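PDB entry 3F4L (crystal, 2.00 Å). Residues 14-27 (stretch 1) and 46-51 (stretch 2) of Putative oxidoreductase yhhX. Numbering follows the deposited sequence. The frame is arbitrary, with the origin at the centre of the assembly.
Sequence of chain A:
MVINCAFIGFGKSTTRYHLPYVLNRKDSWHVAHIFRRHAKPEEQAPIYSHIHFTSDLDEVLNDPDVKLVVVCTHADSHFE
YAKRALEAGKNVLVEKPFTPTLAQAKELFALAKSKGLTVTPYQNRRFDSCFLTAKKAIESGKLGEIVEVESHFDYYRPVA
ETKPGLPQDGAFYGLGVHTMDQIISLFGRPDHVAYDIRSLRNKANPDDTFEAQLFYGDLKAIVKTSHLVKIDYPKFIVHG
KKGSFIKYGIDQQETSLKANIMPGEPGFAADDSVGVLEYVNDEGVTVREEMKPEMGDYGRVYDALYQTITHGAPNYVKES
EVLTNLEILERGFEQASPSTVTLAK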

# COMPACT_ATOMS: atom_id res chain seq x y z
N THR A 14 29.58 2.82 -15.27
CA THR A 14 30.92 2.31 -15.01
C THR A 14 31.73 3.23 -14.09
O THR A 14 32.38 2.76 -13.16
CB THR A 14 31.70 2.12 -16.34
OG1 THR A 14 30.93 1.31 -17.23
CG2 THR A 14 33.04 1.46 -16.08
N THR A 15 31.70 4.54 -14.34
CA THR A 15 32.48 5.47 -13.52
C THR A 15 31.86 5.85 -12.18
O THR A 15 32.55 6.40 -11.32
CB THR A 15 32.78 6.78 -14.28
OG1 THR A 15 31.56 7.36 -14.74
CG2 THR A 15 33.70 6.50 -15.46
N ARG A 16 30.58 5.57 -12.00
CA ARG A 16 29.91 5.91 -10.75
C ARG A 16 29.60 4.74 -9.84
O ARG A 16 29.80 4.81 -8.63
CB ARG A 16 28.62 6.68 -11.03
CG ARG A 16 27.81 6.97 -9.77
CD ARG A 16 26.70 7.96 -10.05
NE ARG A 16 27.24 9.21 -10.58
CZ ARG A 16 26.52 10.17 -11.15
NH1 ARG A 16 25.20 10.02 -11.27
NH2 ARG A 16 27.11 11.27 -11.59
N TYR A 17 29.11 3.65 -10.42
CA TYR A 17 28.74 2.51 -9.60
C TYR A 17 29.69 1.32 -9.56
O TYR A 17 29.50 0.41 -8.76
CB TYR A 17 27.34 2.04 -9.99
CG TYR A 17 26.31 3.12 -9.81
CD1 TYR A 17 25.92 3.54 -8.53
CD2 TYR A 17 25.71 3.73 -10.91
CE1 TYR A 17 24.96 4.53 -8.36
CE2 TYR A 17 24.75 4.73 -10.75
CZ TYR A 17 24.38 5.12 -9.47
OH TYR A 17 23.43 6.10 -9.31
N HIS A 18 30.72 1.33 -10.40
CA HIS A 18 31.68 0.23 -10.41
C HIS A 18 33.09 0.63 -10.00
O HIS A 18 33.61 0.18 -8.99
CB HIS A 18 31.71 -0.43 -11.79
CG HIS A 18 30.45 -1.15 -12.14
ND1 HIS A 18 30.20 -2.45 -11.75
CD2 HIS A 18 29.36 -0.76 -12.84
CE1 HIS A 18 29.02 -2.82 -12.19
NE2 HIS A 18 28.48 -1.82 -12.85
N LEU A 19 33.71 1.50 -10.80
CA LEU A 19 35.08 1.91 -10.55
C LEU A 19 35.40 2.45 -9.16
O LEU A 19 36.42 2.10 -8.57
CB LEU A 19 35.54 2.89 -11.64
CG LEU A 19 36.34 2.29 -12.82
CD1 LEU A 19 36.01 0.82 -13.02
CD2 LEU A 19 36.10 3.07 -14.09
N PRO A 20 34.52 3.31 -8.60
CA PRO A 20 34.82 3.84 -7.26
C PRO A 20 35.06 2.72 -6.25
O PRO A 20 35.88 2.84 -5.34
CB PRO A 20 33.58 4.67 -6.93
CG PRO A 20 33.11 5.14 -8.28
CD PRO A 20 33.27 3.89 -9.13
N TYR A 21 34.33 1.62 -6.42
CA TYR A 21 34.41 0.48 -5.52
C TYR A 21 35.54 -0.49 -5.87
O TYR A 21 36.22 -1.02 -4.99
CB TYR A 21 33.07 -0.26 -5.52
CG TYR A 21 31.94 0.58 -4.96
CD1 TYR A 21 31.76 0.71 -3.58
CD2 TYR A 21 31.08 1.27 -5.81
CE1 TYR A 21 30.77 1.51 -3.06
CE2 TYR A 21 30.08 2.09 -5.30
CZ TYR A 21 29.93 2.20 -3.92
OH TYR A 21 28.94 3.01 -3.43
N VAL A 22 35.71 -0.73 -7.17
CA VAL A 22 36.74 -1.64 -7.64
C VAL A 22 38.14 -1.07 -7.42
O VAL A 22 39.06 -1.79 -7.04
CB VAL A 22 36.54 -1.97 -9.13
CG1 VAL A 22 37.72 -2.80 -9.66
CG2 VAL A 22 35.23 -2.74 -9.29
N LEU A 23 38.29 0.24 -7.64
CA LEU A 23 39.59 0.88 -7.46
C LEU A 23 39.95 1.00 -5.98
O LEU A 23 41.07 1.39 -5.64
CB LEU A 23 39.61 2.26 -8.14
CG LEU A 23 39.28 2.24 -9.63
CD1 LEU A 23 39.19 3.67 -10.18
CD2 LEU A 23 40.34 1.43 -10.38
N ASN A 24 39.01 0.68 -5.10
CA ASN A 24 39.28 0.73 -3.66
C ASN A 24 39.68 -0.68 -3.18
O ASN A 24 39.93 -0.89 -1.98
CB ASN A 24 38.03 1.19 -2.90
CG ASN A 24 38.34 2.21 -1.82
OD1 ASN A 24 39.27 2.04 -1.02
ND2 ASN A 24 37.54 3.27 -1.77
N ARG A 25 39.72 -1.63 -4.11
CA ARG A 25 40.08 -3.01 -3.79
C ARG A 25 41.27 -3.48 -4.63
O ARG A 25 41.26 -4.60 -5.14
CB ARG A 25 38.87 -3.93 -4.04
CG ARG A 25 37.63 -3.56 -3.20
CD ARG A 25 36.39 -4.34 -3.62
NE ARG A 25 35.18 -3.88 -2.92
CZ ARG A 25 35.01 -3.95 -1.61
NH1 ARG A 25 35.97 -4.45 -0.84
NH2 ARG A 25 33.89 -3.51 -1.05
N LYS A 26 42.28 -2.64 -4.77
CA LYS A 26 43.46 -2.98 -5.56
C LYS A 26 44.19 -4.25 -5.09
O LYS A 26 44.95 -4.85 -5.85
CB LYS A 26 44.45 -1.80 -5.59
CG LYS A 26 43.91 -0.55 -6.27
CD LYS A 26 44.69 -0.24 -7.55
CE LYS A 26 44.11 0.94 -8.31
NZ LYS A 26 44.19 2.22 -7.56
N ASP A 27 43.97 -4.66 -3.84
CA ASP A 27 44.62 -5.87 -3.34
C ASP A 27 43.83 -7.11 -3.74
O ASP A 27 44.32 -8.23 -3.59
CB ASP A 27 44.77 -5.81 -1.81
CG ASP A 27 43.59 -5.15 -1.13
OD1 ASP A 27 42.43 -5.50 -1.46
OD2 ASP A 27 43.81 -4.28 -0.25
N PRO A 46 43.47 11.11 -13.69
CA PRO A 46 44.62 10.39 -13.13
C PRO A 46 44.31 9.04 -12.48
O PRO A 46 45.13 8.12 -12.56
CB PRO A 46 45.20 11.41 -12.14
CG PRO A 46 44.96 12.71 -12.86
CD PRO A 46 43.51 12.54 -13.33
N ILE A 47 43.14 8.91 -11.86
CA ILE A 47 42.78 7.66 -11.21
C ILE A 47 42.64 6.47 -12.17
O ILE A 47 42.58 5.33 -11.72
CB ILE A 47 41.46 7.79 -10.39
CG1 ILE A 47 40.33 8.31 -11.29
CG2 ILE A 47 41.70 8.68 -9.17
CD1 ILE A 47 38.92 8.18 -10.65
N TYR A 48 42.61 6.74 -13.47
CA TYR A 48 42.49 5.67 -14.46
C TYR A 48 43.80 5.45 -15.23
O TYR A 48 43.84 4.66 -16.18
CB TYR A 48 41.38 6.01 -15.48
CG TYR A 48 40.02 6.35 -14.90
CD1 TYR A 48 39.42 5.54 -13.94
CD2 TYR A 48 39.32 7.48 -15.34
CE1 TYR A 48 38.16 5.83 -13.44
CE2 TYR A 48 38.05 7.79 -14.84
CZ TYR A 48 37.48 6.95 -13.89
OH TYR A 48 36.24 7.23 -13.39
N SER A 49 44.86 6.12 -14.82
CA SER A 49 46.16 6.03 -15.50
C SER A 49 46.72 4.62 -15.71
O SER A 49 47.46 4.40 -16.67
CB SER A 49 47.21 6.87 -14.77
OG SER A 49 47.44 6.39 -13.45
N HIS A 50 46.37 3.68 -14.84
CA HIS A 50 46.87 2.31 -14.94
C HIS A 50 46.01 1.42 -15.84
O HIS A 50 46.34 0.25 -16.06
CB HIS A 50 46.90 1.67 -13.55
CG HIS A 50 45.55 1.55 -12.92
ND1 HIS A 50 44.78 2.65 -12.59
CD2 HIS A 50 44.81 0.47 -12.58
CE1 HIS A 50 43.63 2.25 -12.09
NE2 HIS A 50 43.62 0.93 -12.07
N ILE A 51 44.91 1.96 -16.35
CA ILE A 51 44.01 1.19 -17.18
C ILE A 51 44.27 1.35 -18.67
O ILE A 51 44.53 2.45 -19.16
CB ILE A 51 42.52 1.58 -16.91
CG1 ILE A 51 42.19 1.46 -15.42
CG2 ILE A 51 41.59 0.65 -17.71
CD1 ILE A 51 40.78 1.93 -15.04
O HOH W 1 35.33 6.29 -11.06
O HOH W 2 43.08 4.56 -9.14

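Stretch 2 packs against one side of the helix in stretch 1 and the residues after it, burying 283 Å² in total. No direct hydrogen bond crosses between the two segments; the contact rests on apolar packing, supplemented by two bridging waters.

P46 takes no part in the contact, but it opens the short 3-10 segment 46-48, and its carbonyl accepts a hydrogen bond from the backbone of S49 (S49 N to P46 O, 3.0 Å). I47 follows at the margin. Its CA-to-CB bond points toward stretch 1, yet its closest approach is made by the backbone, with I47 O 4.1 Å from L23 CD1. A methyl group cannot satisfy this carbonyl; a water does so instead, donating to I47 O at 2.7 Å and accepting from K26 NZ at 3.0 Å. The lysine ammonium is thereby tied to the backbone of stretch 2 without touching it.

Y48 is the centre of the interface and has the largest area covered by the other stretch. Its CA-to-CB bond runs sideways, but chi1 in the m well (-53°) carries the ring closer to the helix. There it meets three side chains spaced four residues apart, T15, L19 and L23. T15 and L19 lie on the same side of the helix even though a wider pi-type turn at 14-18 interrupts the regular pattern; L23 lies four residues further on, with L23 N hydrogen-bonded to L19 O (2.8 Å). L19 CD2 lies 3.5 Å from Y48 CE1, the tighter of two apolar contacts at this atom; L23 CD1 approaches Y48 CE1 at 4.0 Å. At the far end of the ring, T15 CG2 is 3.4 Å from Y48 OH. The hydroxyl thus meets the threonine's methyl, and its polar link to the same residue is indirect: a water lies 2.7 Å from Y48 OH and donates to T15 O at 2.8 Å.

S49 makes no contact with stretch 1. It lies within a type I turn from Y48 to I51, closed by a hydrogen bond from I51 N to Y48 O (2.9 Å), and beyond it H50 is directed toward stretch 1. The imidazole of H50 reaches L23 and K26: L23 CD2 sits at the ring edge, near its plane, 3.7 Å from H50 NE2, while K26 CE is 3.8 Å from H50 NE2. Here the lysine contributes an aliphatic carbon. L23 therefore spans the contact, with CD1 near Y48 and CD2 near H50. I51 also points toward stretch 1, but its nearest side-chain approach, I51 CD1 to L23 CD2, is 4.7 Å, and the close packing ends with H50.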